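Local structure of potential RNA-dependent RNA polymerase (Human picobirnavirus, 5I62) at residues S112-E117 with L338-A343; S116-V121 with K278-D283; Q267-T272 with A329-V334. The protein is an RNA-directed RNA polymerase that joins ribonucleoside triphosphates into RNA and probably serves both transcription and genome replication of a small double-stranded RNA virus. All coordinates share one frame; numbering follows the deposited sequence.

Contact 1 (S112-E117 with L338-A343); sequences SAAKSE and LQHEAA
His340 joins the two segments, gripped at its rim by Glu117 and covered on one face by Ala113. The polar part is a histidine-carboxylate hydrogen bond: NE2 of His340 gives its proton to OE1 of Glu117 over 2.8 Å, nearly straight at 169°. OE1 lies almost in the imidazole plane, where an N-H points, yet the bond reaches that oxygen from above the carboxylate, whose plane stands almost upright to the ring. Glu117 comes from the opposite direction to the histidine, and its extended chain beyond CG carries the carboxylate to the ring edge. The same OE1 also forms a salt bridge with NE of Arg336, one turn earlier on the helix of His340.

The apolar part is a CH-pi contact. CB of Ala113 sits over one imidazole face, 3.8 Å from the ring centroid and displaced toward ND1. A methyl is small enough to let helices 108-116 and 327-345 approach closely here, with 6.7 Å between CA of Ala113 and CA of His340. Ala114 adds a looser touch, its backbone N lying 3.9 Å from CD2 of His340; its own CB also packs on Val337.

The buried imidazole is thus held in two ways, by the in-plane bond and by the methyl over its face. With imidazole and guanidinium both bound to one carboxylate oxygen, the acid is probably ionised; it would tend to favour an NE2-protonated imidazole, while the nearby guanidinium would work against a second positive charge on the ring.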
ATOM      1  N   SER A 112      -0.016 -21.791 -14.707  1.00 18.29           N
ATOM      2  CA  SER A 112       0.491 -21.719 -16.077  1.00 24.56           C
ATOM      3  C   SER A 112      -0.032 -20.487 -16.807  1.00 18.71           C
ATOM      4  O   SER A 112       0.697 -19.870 -17.588  1.00 21.48           O
ATOM      5  CB  SER A 112       0.116 -22.978 -16.874  1.00 22.52           C
ATOM      6  OG  SER A 112       0.790 -24.116 -16.364  1.00 33.59           O
ATOM      7  N   ALA A 113      -1.310 -20.154 -16.616  1.00 17.45           N
ATOM      8  CA  ALA A 113      -1.864 -18.964 -17.255  1.00 21.41           C
ATOM      9  C   ALA A 113      -1.118 -17.707 -16.807  1.00 19.90           C
ATOM     10  O   ALA A 113      -0.777 -16.841 -17.624  1.00 18.56           O
ATOM     11  CB  ALA A 113      -3.356 -18.855 -16.950  1.00 20.46           C
ATOM     12  N   ALA A 114      -0.818 -17.607 -15.517  1.00 17.37           N
ATOM     13  CA  ALA A 114      -0.098 -16.435 -15.026  1.00 18.86           C
ATOM     14  C   ALA A 114       1.292 -16.346 -15.648  1.00 19.90           C
ATOM     15  O   ALA A 114       1.727 -15.267 -16.076  1.00 21.59           O
ATOM     16  CB  ALA A 114      -0.019 -16.470 -13.504  1.00 20.58           C
ATOM     17  N   LYS A 115       2.005 -17.478 -15.701  1.00 19.67           N
ATOM     18  CA  LYS A 115       3.339 -17.512 -16.299  1.00 22.29           C
ATOM     19  C   LYS A 115       3.294 -17.111 -17.767  1.00 23.17           C
ATOM     20  O   LYS A 115       4.223 -16.475 -18.278  1.00 19.97           O
ATOM     21  CB  LYS A 115       3.948 -18.909 -16.166  1.00 20.78           C
ATOM     22  CG  LYS A 115       4.296 -19.346 -14.738  1.00 23.39           C
ATOM     23  CD  LYS A 115       4.946 -20.736 -14.748  1.00 25.49           C
ATOM     24  CE  LYS A 115       5.054 -21.311 -13.330  1.00 29.99           C
ATOM     25  NZ  LYS A 115       5.672 -22.687 -13.272  1.00 28.59           N
ATOM     26  N   SER A 116       2.228 -17.504 -18.468  1.00 22.92           N
ATOM     27  CA  SER A 116       2.139 -17.231 -19.896  1.00 23.91           C
ATOM     28  C   SER A 116       2.095 -15.742 -20.184  1.00 23.70           C
ATOM     29  O   SER A 116       2.520 -15.315 -21.260  1.00 25.02           O
ATOM     30  CB  SER A 116       0.908 -17.916 -20.483  1.00 26.92           C
ATOM     31  OG  SER A 116       1.061 -19.311 -20.368  1.00 37.12           O
ATOM     32  N   GLU A 117       1.586 -14.934 -19.248  1.00 25.31           N
ATOM     33  CA  GLU A 117       1.538 -13.498 -19.501  1.00 24.78           C
ATOM     34  C   GLU A 117       2.922 -12.877 -19.634  1.00 23.83           C
ATOM     35  O   GLU A 117       3.035 -11.791 -20.194  1.00 24.19           O
ATOM     36  CB  GLU A 117       0.760 -12.770 -18.415  1.00 26.53           C
ATOM     37  CG  GLU A 117      -0.691 -13.169 -18.326  1.00 27.75           C
ATOM     38  CD  GLU A 117      -1.478 -12.249 -17.410  1.00 34.38           C
ATOM     39  OE1 GLU A 117      -1.770 -12.658 -16.260  1.00 26.44           O
ATOM     40  OE2 GLU A 117      -1.787 -11.106 -17.832  1.00 35.17           O
ATOM     41  N   LEU A 338      -5.051 -16.031  -8.736  1.00 13.98           N
ATOM     42  CA  LEU A 338      -6.419 -16.163  -8.241  1.00 16.15           C
ATOM     43  C   LEU A 338      -7.439 -15.759  -9.308  1.00 14.09           C
ATOM     44  O   LEU A 338      -8.476 -16.414  -9.480  1.00 14.01           O
ATOM     45  CB  LEU A 338      -6.601 -15.310  -6.978  1.00 16.55           C
ATOM     46  CG  LEU A 338      -5.961 -15.761  -5.665  1.00 16.39           C
ATOM     47  CD1 LEU A 338      -6.164 -14.677  -4.596  1.00 17.16           C
ATOM     48  CD2 LEU A 338      -6.560 -17.092  -5.205  1.00 17.32           C
ATOM     49  N   GLN A 339      -7.166 -14.664 -10.021  1.00 16.12           N
ATOM     50  CA  GLN A 339      -8.090 -14.196 -11.050  1.00 14.28           C
ATOM     51  C   GLN A 339      -8.181 -15.205 -12.184  1.00 14.05           C
ATOM     52  O   GLN A 339      -9.276 -15.530 -12.656  1.00 15.79           O
ATOM     53  CB  GLN A 339      -7.645 -12.818 -11.567  1.00 13.52           C
ATOM     54  CG  GLN A 339      -7.668 -11.709 -10.482  1.00 13.74           C
ATOM     55  CD  GLN A 339      -7.434 -10.320 -11.062  1.00 14.80           C
ATOM     56  OE1 GLN A 339      -6.687 -10.155 -12.017  1.00 16.12           O
ATOM     57  NE2 GLN A 339      -8.127  -9.324 -10.515  1.00 16.55           N
ATOM     58  N   HIS A 340      -7.035 -15.714 -12.643  1.00 13.25           N
ATOM     59  CA  HIS A 340      -7.056 -16.733 -13.686  1.00 15.12           C
ATOM     60  C   HIS A 340      -7.818 -17.965 -13.228  1.00 18.87           C
ATOM     61  O   HIS A 340      -8.603 -18.546 -13.993  1.00 17.09           O
ATOM     62  CB  HIS A 340      -5.634 -17.130 -14.076  1.00 16.70           C
ATOM     63  CG  HIS A 340      -4.978 -16.175 -15.017  1.00 18.41           C
ATOM     64  ND1 HIS A 340      -5.452 -15.951 -16.292  1.00 17.73           N
ATOM     65  CD2 HIS A 340      -3.901 -15.367 -14.865  1.00 17.00           C
ATOM     66  CE1 HIS A 340      -4.685 -15.054 -16.891  1.00 20.07           C
ATOM     67  NE2 HIS A 340      -3.736 -14.685 -16.045  1.00 22.61           N
ATOM     68  N   GLU A 341      -7.597 -18.374 -11.974  1.00 13.98           N
ATOM     69  CA  GLU A 341      -8.209 -19.598 -11.465  1.00 14.89           C
ATOM     70  C   GLU A 341      -9.722 -19.472 -11.394  1.00 16.66           C
ATOM     71  O   GLU A 341     -10.443 -20.431 -11.689  1.00 19.58           O
ATOM     72  CB  GLU A 341      -7.641 -19.949 -10.091  1.00 17.58           C
ATOM     73  CG  GLU A 341      -8.217 -21.231  -9.510  1.00 18.43           C
ATOM     74  CD  GLU A 341      -7.809 -21.417  -8.056  1.00 25.67           C
ATOM     75  OE1 GLU A 341      -8.139 -20.538  -7.218  1.00 21.24           O
ATOM     76  OE2 GLU A 341      -7.134 -22.428  -7.760  1.00 23.51           O
ATOM     77  N   ALA A 342     -10.227 -18.295 -11.016  1.00 14.39           N
ATOM     78  CA  ALA A 342     -11.675 -18.101 -11.005  1.00 17.82           C
ATOM     79  C   ALA A 342     -12.272 -18.330 -12.398  1.00 19.52           C
ATOM     80  O   ALA A 342     -13.290 -19.015 -12.549  1.00 19.33           O
ATOM     81  CB  ALA A 342     -12.013 -16.705 -10.491  1.00 16.81           C
ATOM     82  N   ALA A 343     -11.651 -17.755 -13.428  1.00 17.13           N
ATOM     83  CA  ALA A 343     -12.155 -17.920 -14.790  1.00 18.45           C
ATOM     84  C   ALA A 343     -12.057 -19.374 -15.229  1.00 21.51           C
ATOM     85  O   ALA A 343     -13.023 -19.957 -15.743  1.00 22.30           O
ATOM     86  CB  ALA A 343     -11.383 -17.016 -15.754  1.00 17.02           C
TER

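Contact 2 (S116-V121 with K278-D283); sequences SEWKGV and KELLAD
Trp118 carries this contact, meeting Asp283 with its indole N-H and Leu280 with its benzene edge. The segment starts at Ser116, which opens a type I beta turn closed by the bond from Lys119 N to Ser116 O. Trp118 stands third in that turn. Its CG lies between the backbone N and the carbonyl carbon (chi1 52°), a rotamer that sends the indole across to helix 271-284. There NE1 donates to OD2 of Asp283 over 2.9 Å, moderately bent at 152°. The oxygen lies close to the indole plane and accepts on its anti lone pair; it also forms a salt bridge with Arg123, so a charged acceptor suits a place with two donors. Farther round the ring, CZ2 of Trp118 rests 3.9 Å from CD2 of Leu280, one of the two methyls of the branched leucine end, placed at the indole edge while the two side chains cross at about a right angle.

Trp118 then begins a second turn, of type II, ending with Val121 N bonded to Trp118 O. Gly120 occupies its third position, where the positive phi of 81° is easy for a residue without a side chain.

The loop of residues 116-121 follows helix 108-116 and lies against helix 271-284. Leu333 of helix 327-345 touches both Trp118 and Leu280, and Val121 leans on Thr224 and Leu228 of helix 208-228.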
ATOM      1  N   SER A 116       2.228 -17.504 -18.468  1.00 22.92           N
ATOM      2  CA  SER A 116       2.139 -17.231 -19.896  1.00 23.91           C
ATOM      3  C   SER A 116       2.095 -15.742 -20.184  1.00 23.70           C
ATOM      4  O   SER A 116       2.520 -15.315 -21.260  1.00 25.02           O
ATOM      5  CB  SER A 116       0.908 -17.916 -20.483  1.00 26.92           C
ATOM      6  OG  SER A 116       1.061 -19.311 -20.368  1.00 37.12           O
ATOM      7  N   GLU A 117       1.586 -14.934 -19.248  1.00 25.31           N
ATOM      8  CA  GLU A 117       1.538 -13.498 -19.501  1.00 24.78           C
ATOM      9  C   GLU A 117       2.922 -12.877 -19.634  1.00 23.83           C
ATOM     10  O   GLU A 117       3.035 -11.791 -20.194  1.00 24.19           O
ATOM     11  CB  GLU A 117       0.760 -12.770 -18.415  1.00 26.53           C
ATOM     12  CG  GLU A 117      -0.691 -13.169 -18.326  1.00 27.75           C
ATOM     13  CD  GLU A 117      -1.478 -12.249 -17.410  1.00 34.38           C
ATOM     14  OE1 GLU A 117      -1.770 -12.658 -16.260  1.00 26.44           O
ATOM     15  OE2 GLU A 117      -1.787 -11.106 -17.832  1.00 35.17           O
ATOM     16  N   TRP A 118       3.975 -13.523 -19.130  1.00 25.04           N
ATOM     17  CA  TRP A 118       5.323 -12.994 -19.301  1.00 27.81           C
ATOM     18  C   TRP A 118       6.220 -13.908 -20.139  1.00 28.78           C
ATOM     19  O   TRP A 118       7.444 -13.884 -19.991  1.00 33.82           O
ATOM     20  CB  TRP A 118       5.956 -12.656 -17.946  1.00 29.63           C
ATOM     21  CG  TRP A 118       5.951 -13.714 -16.881  1.00 29.85           C
ATOM     22  CD1 TRP A 118       6.697 -14.865 -16.848  1.00 31.65           C
ATOM     23  CD2 TRP A 118       5.199 -13.692 -15.659  1.00 23.60           C
ATOM     24  NE1 TRP A 118       6.445 -15.565 -15.687  1.00 28.00           N
ATOM     25  CE2 TRP A 118       5.534 -14.867 -14.939  1.00 25.87           C
ATOM     26  CE3 TRP A 118       4.271 -12.804 -15.109  1.00 23.84           C
ATOM     27  CZ2 TRP A 118       4.975 -15.168 -13.703  1.00 23.38           C
ATOM     28  CZ3 TRP A 118       3.723 -13.099 -13.878  1.00 21.88           C
ATOM     29  CH2 TRP A 118       4.070 -14.270 -13.187  1.00 23.32           C
ATOM     30  N   LYS A 119       5.627 -14.702 -21.027  1.00 29.90           N
ATOM     31  CA  LYS A 119       6.385 -15.415 -22.045  1.00 33.80           C
ATOM     32  C   LYS A 119       7.302 -14.460 -22.799  1.00 34.10           C
ATOM     33  O   LYS A 119       6.883 -13.383 -23.220  1.00 33.48           O
ATOM     34  CB  LYS A 119       5.425 -16.074 -23.030  1.00 35.76           C
ATOM     35  CG  LYS A 119       6.080 -17.073 -23.946  1.00 42.91           C
ATOM     36  CD  LYS A 119       6.077 -18.440 -23.281  1.00 53.36           C
ATOM     37  CE  LYS A 119       4.639 -18.936 -23.102  1.00 56.28           C
ATOM     38  NZ  LYS A 119       4.535 -20.164 -22.245  1.00 54.33           N
ATOM     39  N   GLY A 120       8.554 -14.869 -22.981  1.00 37.52           N
ATOM     40  CA  GLY A 120       9.497 -14.082 -23.741  1.00 41.04           C
ATOM     41  C   GLY A 120      10.135 -12.935 -22.992  1.00 41.46           C
ATOM     42  O   GLY A 120      11.076 -12.324 -23.520  1.00 41.18           O
ATOM     43  N   VAL A 121       9.649 -12.613 -21.790  1.00 38.47           N
ATOM     44  CA  VAL A 121      10.287 -11.594 -20.966  1.00 38.38           C
ATOM     45  C   VAL A 121      11.736 -11.974 -20.663  1.00 37.53           C
ATOM     46  O   VAL A 121      12.090 -13.155 -20.556  1.00 36.73           O
ATOM     47  CB  VAL A 121       9.477 -11.390 -19.674  1.00 36.45           C
ATOM     48  CG1 VAL A 121      10.149 -10.414 -18.725  1.00 33.23           C
ATOM     49  CG2 VAL A 121       8.100 -10.881 -20.027  1.00 42.44           C
ATOM     50  N   LYS A 278       6.440 -18.349  -4.755  1.00 15.31           N
ATOM     51  CA  LYS A 278       7.780 -18.876  -4.971  1.00 15.19           C
ATOM     52  C   LYS A 278       7.900 -19.519  -6.342  1.00 17.60           C
ATOM     53  O   LYS A 278       8.952 -19.430  -6.985  1.00 17.94           O
ATOM     54  CB  LYS A 278       8.132 -19.888  -3.887  1.00 18.83           C
ATOM     55  CG  LYS A 278       9.577 -20.350  -3.943  1.00 19.72           C
ATOM     56  CD  LYS A 278       9.861 -21.332  -2.805  1.00 25.69           C
ATOM     57  CE  LYS A 278      11.258 -21.910  -2.926  1.00 31.77           C
ATOM     58  NZ  LYS A 278      11.511 -22.887  -1.828  1.00 30.96           N
ATOM     59  N   GLU A 279       6.836 -20.188  -6.795  1.00 18.04           N
ATOM     60  CA  GLU A 279       6.866 -20.832  -8.104  1.00 19.77           C
ATOM     61  C   GLU A 279       6.921 -19.803  -9.230  1.00 19.24           C
ATOM     62  O   GLU A 279       7.650 -19.983 -10.212  1.00 18.46           O
ATOM     63  CB  GLU A 279       5.650 -21.752  -8.278  1.00 24.06           C
ATOM     64  CG  GLU A 279       5.753 -22.571  -9.548  1.00 30.89           C
ATOM     65  CD  GLU A 279       4.638 -23.597  -9.718  1.00 37.78           C
ATOM     66  OE1 GLU A 279       3.977 -23.955  -8.720  1.00 39.16           O
ATOM     67  OE2 GLU A 279       4.432 -24.057 -10.864  1.00 39.47           O
ATOM     68  N   LEU A 280       6.131 -18.733  -9.121  1.00 17.02           N
ATOM     69  CA  LEU A 280       6.166 -17.682 -10.136  1.00 16.71           C
ATOM     70  C   LEU A 280       7.531 -17.008 -10.181  1.00 18.77           C
ATOM     71  O   LEU A 280       8.064 -16.719 -11.262  1.00 18.66           O
ATOM     72  CB  LEU A 280       5.077 -16.656  -9.859  1.00 16.92           C
ATOM     73  CG  LEU A 280       3.654 -17.209  -9.896  1.00 20.77           C
ATOM     74  CD1 LEU A 280       2.672 -16.121  -9.464  1.00 18.04           C
ATOM     75  CD2 LEU A 280       3.332 -17.713 -11.295  1.00 17.49           C
ATOM     76  N   LEU A 281       8.090 -16.705  -9.003  1.00 17.56           N
ATOM     77  CA  LEU A 281       9.415 -16.091  -8.947  1.00 19.87           C
ATOM     78  C   LEU A 281      10.477 -17.014  -9.537  1.00 19.98           C
ATOM     79  O   LEU A 281      11.384 -16.557 -10.245  1.00 20.02           O
ATOM     80  CB  LEU A 281       9.767 -15.736  -7.501  1.00 17.55           C
ATOM     81  CG  LEU A 281       8.947 -14.573  -6.963  1.00 19.91           C
ATOM     82  CD1 LEU A 281       9.288 -14.345  -5.488  1.00 19.74           C
ATOM     83  CD2 LEU A 281       9.261 -13.347  -7.786  1.00 17.98           C
ATOM     84  N   ALA A 282      10.380 -18.316  -9.263  1.00 16.90           N
ATOM     85  CA  ALA A 282      11.360 -19.244  -9.820  1.00 20.89           C
ATOM     86  C   ALA A 282      11.274 -19.279 -11.343  1.00 22.10           C
ATOM     87  O   ALA A 282      12.293 -19.429 -12.030  1.00 21.71           O
ATOM     88  CB  ALA A 282      11.171 -20.637  -9.221  1.00 23.66           C
ATOM     89  N   ASP A 283      10.065 -19.129 -11.893  1.00 20.17           N
ATOM     90  CA  ASP A 283       9.912 -19.029 -13.343  1.00 21.93           C
ATOM     91  C   ASP A 283      10.576 -17.769 -13.885  1.00 23.81           C
ATOM     92  O   ASP A 283      11.264 -17.805 -14.911  1.00 24.06           O
ATOM     93  CB  ASP A 283       8.425 -19.042 -13.719  1.00 22.34           C
ATOM     94  CG  ASP A 283       8.208 -19.147 -15.224  1.00 27.30           C
ATOM     95  OD1 ASP A 283       8.435 -20.238 -15.777  1.00 29.14           O
ATOM     96  OD2 ASP A 283       7.841 -18.136 -15.859  1.00 26.11           O
TER

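Contact 3 (Q267-T272 with A329-V334); sequences QHFNPT and ADETLV
Phe269 follows motif A of the polymerase palm and packs on Asp330, Glu331 and Val334 of the motif B helix, 327-345. Motifs A and B are two of the sequence signatures that shape the catalytic palm of RNA-dependent RNA polymerases, so this buried contact ties the chain leaving the motif A strand, 257-261, to the helix of motif B.

Phe269 is the centre of an inverse gamma turn, a tight bend that lets a short connection turn into helix 271-284. Its CG is anti to the backbone N (chi1 -155°), and the ring is carried toward one turn of the opposing helix. Over one face lies the aliphatic part of Glu331: CG sits 4.2 Å from the ring centroid, 20° off the normal, in a CH-pi contact offset toward CD1 and CE1. The methylene serves as an apolar surface here, and CA of Glu331 also comes close, 3.8 Å from CE1 of Phe269. At the ring edge Val334 arrives from the opposite direction, with CG2 beside CZ of Phe269; a beta-branched residue fills this place with a compact pair of methyls, and it also packs on Ala277. CZ further approaches the carbonyl O of Asp330, which is already taken up by the helix bond from Val334 N. The carboxylate of Asp330 is engaged by the hydroxyls of Tyr218 and Tyr302 and by a salt bridge to Lys301, so this buried charge is probably compensated.

Beyond the phenylalanine, Asn270 is the N-cap of helix 271-284. It is suited to that place because its short side chain can fold back on the first turn: OD1 accepts a weak bond of 3.0 Å from Thr272 N, and also a hydrogen bond from Cys273 N.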
ATOM      1  N   GLN A 267      -2.445 -10.825   6.427  1.00 14.49           N
ATOM      2  CA  GLN A 267      -2.489 -11.767   7.539  1.00 17.97           C
ATOM      3  C   GLN A 267      -2.818 -13.180   7.068  1.00 18.31           C
ATOM      4  O   GLN A 267      -2.368 -14.157   7.673  1.00 16.40           O
ATOM      5  CB  GLN A 267      -3.507 -11.302   8.576  1.00 15.76           C
ATOM      6  CG  GLN A 267      -3.195  -9.974   9.301  1.00 17.13           C
ATOM      7  CD  GLN A 267      -3.653  -8.733   8.546  1.00 20.14           C
ATOM      8  OE1 GLN A 267      -3.718  -8.719   7.315  1.00 19.40           O
ATOM      9  NE2 GLN A 267      -3.990  -7.685   9.294  1.00 19.52           N
ATOM     10  N   HIS A 268      -3.604 -13.306   6.005  1.00 14.89           N
ATOM     11  CA  HIS A 268      -4.035 -14.607   5.511  1.00 15.21           C
ATOM     12  C   HIS A 268      -3.123 -15.155   4.427  1.00 17.37           C
ATOM     13  O   HIS A 268      -3.432 -16.209   3.849  1.00 18.91           O
ATOM     14  CB  HIS A 268      -5.464 -14.523   4.959  1.00 15.57           C
ATOM     15  CG  HIS A 268      -6.521 -14.360   6.006  1.00 16.82           C
ATOM     16  ND1 HIS A 268      -6.845 -13.139   6.551  1.00 18.62           N
ATOM     17  CD2 HIS A 268      -7.349 -15.261   6.588  1.00 18.87           C
ATOM     18  CE1 HIS A 268      -7.807 -13.296   7.442  1.00 21.81           C
ATOM     19  NE2 HIS A 268      -8.132 -14.573   7.483  1.00 20.97           N
ATOM     20  N   PHE A 269      -2.031 -14.461   4.104  1.00 19.16           N
ATOM     21  CA  PHE A 269      -1.166 -14.882   2.997  1.00 17.17           C
ATOM     22  C   PHE A 269      -0.330 -16.061   3.491  1.00 19.36           C
ATOM     23  O   PHE A 269       0.821 -15.929   3.907  1.00 19.03           O
ATOM     24  CB  PHE A 269      -0.317 -13.714   2.502  1.00 17.87           C
ATOM     25  CG  PHE A 269       0.133 -13.850   1.079  1.00 16.99           C
ATOM     26  CD1 PHE A 269      -0.727 -13.549   0.026  1.00 17.87           C
ATOM     27  CD2 PHE A 269       1.407 -14.288   0.790  1.00 17.28           C
ATOM     28  CE1 PHE A 269      -0.312 -13.683  -1.292  1.00 16.92           C
ATOM     29  CE2 PHE A 269       1.830 -14.440  -0.532  1.00 18.56           C
ATOM     30  CZ  PHE A 269       0.980 -14.123  -1.569  1.00 16.30           C
ATOM     31  N   ASN A 270      -0.929 -17.246   3.398  1.00 17.08           N
ATOM     32  CA  ASN A 270      -0.521 -18.446   4.120  1.00 16.00           C
ATOM     33  C   ASN A 270       0.508 -19.233   3.301  1.00 15.11           C
ATOM     34  O   ASN A 270       0.865 -18.850   2.194  1.00 15.06           O
ATOM     35  CB  ASN A 270      -1.776 -19.252   4.439  1.00 15.10           C
ATOM     36  CG  ASN A 270      -2.559 -19.606   3.177  1.00 14.41           C
ATOM     37  OD1 ASN A 270      -1.985 -20.026   2.173  1.00 16.61           O
ATOM     38  ND2 ASN A 270      -3.869 -19.421   3.230  1.00 13.21           N
ATOM     39  N   PRO A 271       1.010 -20.362   3.826  1.00 15.02           N
ATOM     40  CA  PRO A 271       2.055 -21.099   3.100  1.00 15.48           C
ATOM     41  C   PRO A 271       1.608 -21.632   1.751  1.00 16.13           C
ATOM     42  O   PRO A 271       2.457 -21.870   0.894  1.00 14.39           O
ATOM     43  CB  PRO A 271       2.413 -22.244   4.059  1.00 17.09           C
ATOM     44  CG  PRO A 271       2.145 -21.660   5.436  1.00 18.49           C
ATOM     45  CD  PRO A 271       0.885 -20.844   5.225  1.00 16.15           C
ATOM     46  N   THR A 272       0.306 -21.828   1.538  1.00 15.68           N
ATOM     47  CA  THR A 272      -0.146 -22.218   0.211  1.00 16.76           C
ATOM     48  C   THR A 272       0.049 -21.070  -0.770  1.00 16.48           C
ATOM     49  O   THR A 272       0.628 -21.253  -1.847  1.00 17.60           O
ATOM     50  CB  THR A 272      -1.610 -22.665   0.279  1.00 17.59           C
ATOM     51  OG1 THR A 272      -1.719 -23.768   1.185  1.00 19.39           O
ATOM     52  CG2 THR A 272      -2.099 -23.106  -1.089  1.00 18.87           C
ATOM     53  N   ALA A 329       4.847  -7.280  -4.329  1.00 16.93           N
ATOM     54  CA  ALA A 329       5.162  -8.148  -5.462  1.00 18.52           C
ATOM     55  C   ALA A 329       4.568  -9.540  -5.273  1.00 15.94           C
ATOM     56  O   ALA A 329       3.855 -10.046  -6.151  1.00 17.07           O
ATOM     57  CB  ALA A 329       6.674  -8.231  -5.664  1.00 18.10           C
ATOM     58  N   ASP A 330       4.873 -10.188  -4.139  1.00 13.75           N
ATOM     59  CA  ASP A 330       4.386 -11.547  -3.899  1.00 15.29           C
ATOM     60  C   ASP A 330       2.867 -11.598  -3.991  1.00 15.58           C
ATOM     61  O   ASP A 330       2.294 -12.513  -4.592  1.00 18.55           O
ATOM     62  CB  ASP A 330       4.818 -12.057  -2.517  1.00 15.91           C
ATOM     63  CG  ASP A 330       6.282 -12.478  -2.454  1.00 18.25           C
ATOM     64  OD1 ASP A 330       7.051 -12.190  -3.389  1.00 18.62           O
ATOM     65  OD2 ASP A 330       6.658 -13.122  -1.443  1.00 19.73           O
ATOM     66  N   GLU A 331       2.207 -10.633  -3.354  1.00 16.68           N
ATOM     67  CA  GLU A 331       0.755 -10.613  -3.297  1.00 15.77           C
ATOM     68  C   GLU A 331       0.147 -10.377  -4.670  1.00 17.80           C
ATOM     69  O   GLU A 331      -0.831 -11.029  -5.039  1.00 16.40           O
ATOM     70  CB  GLU A 331       0.299  -9.538  -2.322  1.00 17.46           C
ATOM     71  CG  GLU A 331       0.612  -9.892  -0.888  1.00 18.18           C
ATOM     72  CD  GLU A 331      -0.012  -8.928   0.086  1.00 25.04           C
ATOM     73  OE1 GLU A 331      -0.473  -7.846  -0.346  1.00 22.98           O
ATOM     74  OE2 GLU A 331      -0.040  -9.266   1.290  1.00 25.14           O
ATOM     75  N   THR A 332       0.716  -9.443  -5.437  1.00 15.94           N
ATOM     76  CA  THR A 332       0.167  -9.109  -6.752  1.00 19.32           C
ATOM     77  C   THR A 332       0.296 -10.281  -7.720  1.00 17.51           C
ATOM     78  O   THR A 332      -0.629 -10.583  -8.491  1.00 17.05           O
ATOM     79  CB  THR A 332       0.870  -7.867  -7.301  1.00 17.51           C
ATOM     80  OG1 THR A 332       0.634  -6.769  -6.415  1.00 19.20           O
ATOM     81  CG2 THR A 332       0.354  -7.510  -8.694  1.00 17.99           C
ATOM     82  N   LEU A 333       1.447 -10.949  -7.698  1.00 17.33           N
ATOM     83  CA  LEU A 333       1.654 -12.122  -8.539  1.00 18.69           C
ATOM     84  C   LEU A 333       0.634 -13.210  -8.214  1.00 19.20           C
ATOM     85  O   LEU A 333       0.025 -13.801  -9.115  1.00 16.09           O
ATOM     86  CB  LEU A 333       3.074 -12.646  -8.344  1.00 16.66           C
ATOM     87  CG  LEU A 333       4.250 -11.844  -8.897  1.00 22.47           C
ATOM     88  CD1 LEU A 333       5.537 -12.538  -8.465  1.00 21.31           C
ATOM     89  CD2 LEU A 333       4.166 -11.749 -10.414  1.00 24.79           C
ATOM     90  N   VAL A 334       0.439 -13.489  -6.922  1.00 16.20           N
ATOM     91  CA  VAL A 334      -0.484 -14.545  -6.526  1.00 16.33           C
ATOM     92  C   VAL A 334      -1.929 -14.126  -6.775  1.00 16.74           C
ATOM     93  O   VAL A 334      -2.767 -14.946  -7.178  1.00 15.84           O
ATOM     94  CB  VAL A 334      -0.251 -14.954  -5.061  1.00 18.81           C
ATOM     95  CG1 VAL A 334      -1.361 -15.935  -4.586  1.00 15.72           C
ATOM     96  CG2 VAL A 334       1.122 -15.593  -4.901  1.00 15.87           C
TER

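How the contacts relate
Helix 327-345 serves contacts 1 and 3, and helix 271-284 serves contacts 2 and 3. Contact 3 is the most central, about 14 Å between its centre and that of the chain, against about 23 Å for the other two. Every residue touching in contact 3 is buried and no hydrogen bond crosses it. Contact 2, though equally far out, is largely buried; contact 1 is only partly so. Both combine an apolar touch with one carboxylate bond, to an imidazole in contact 1 and an indole in contact 2. They share Ser116 and Glu117, and a salt bridge from Lys115 NZ to Glu279 OE2 joins them. Leu333 links contact 3 to contact 2 by packing on Leu281.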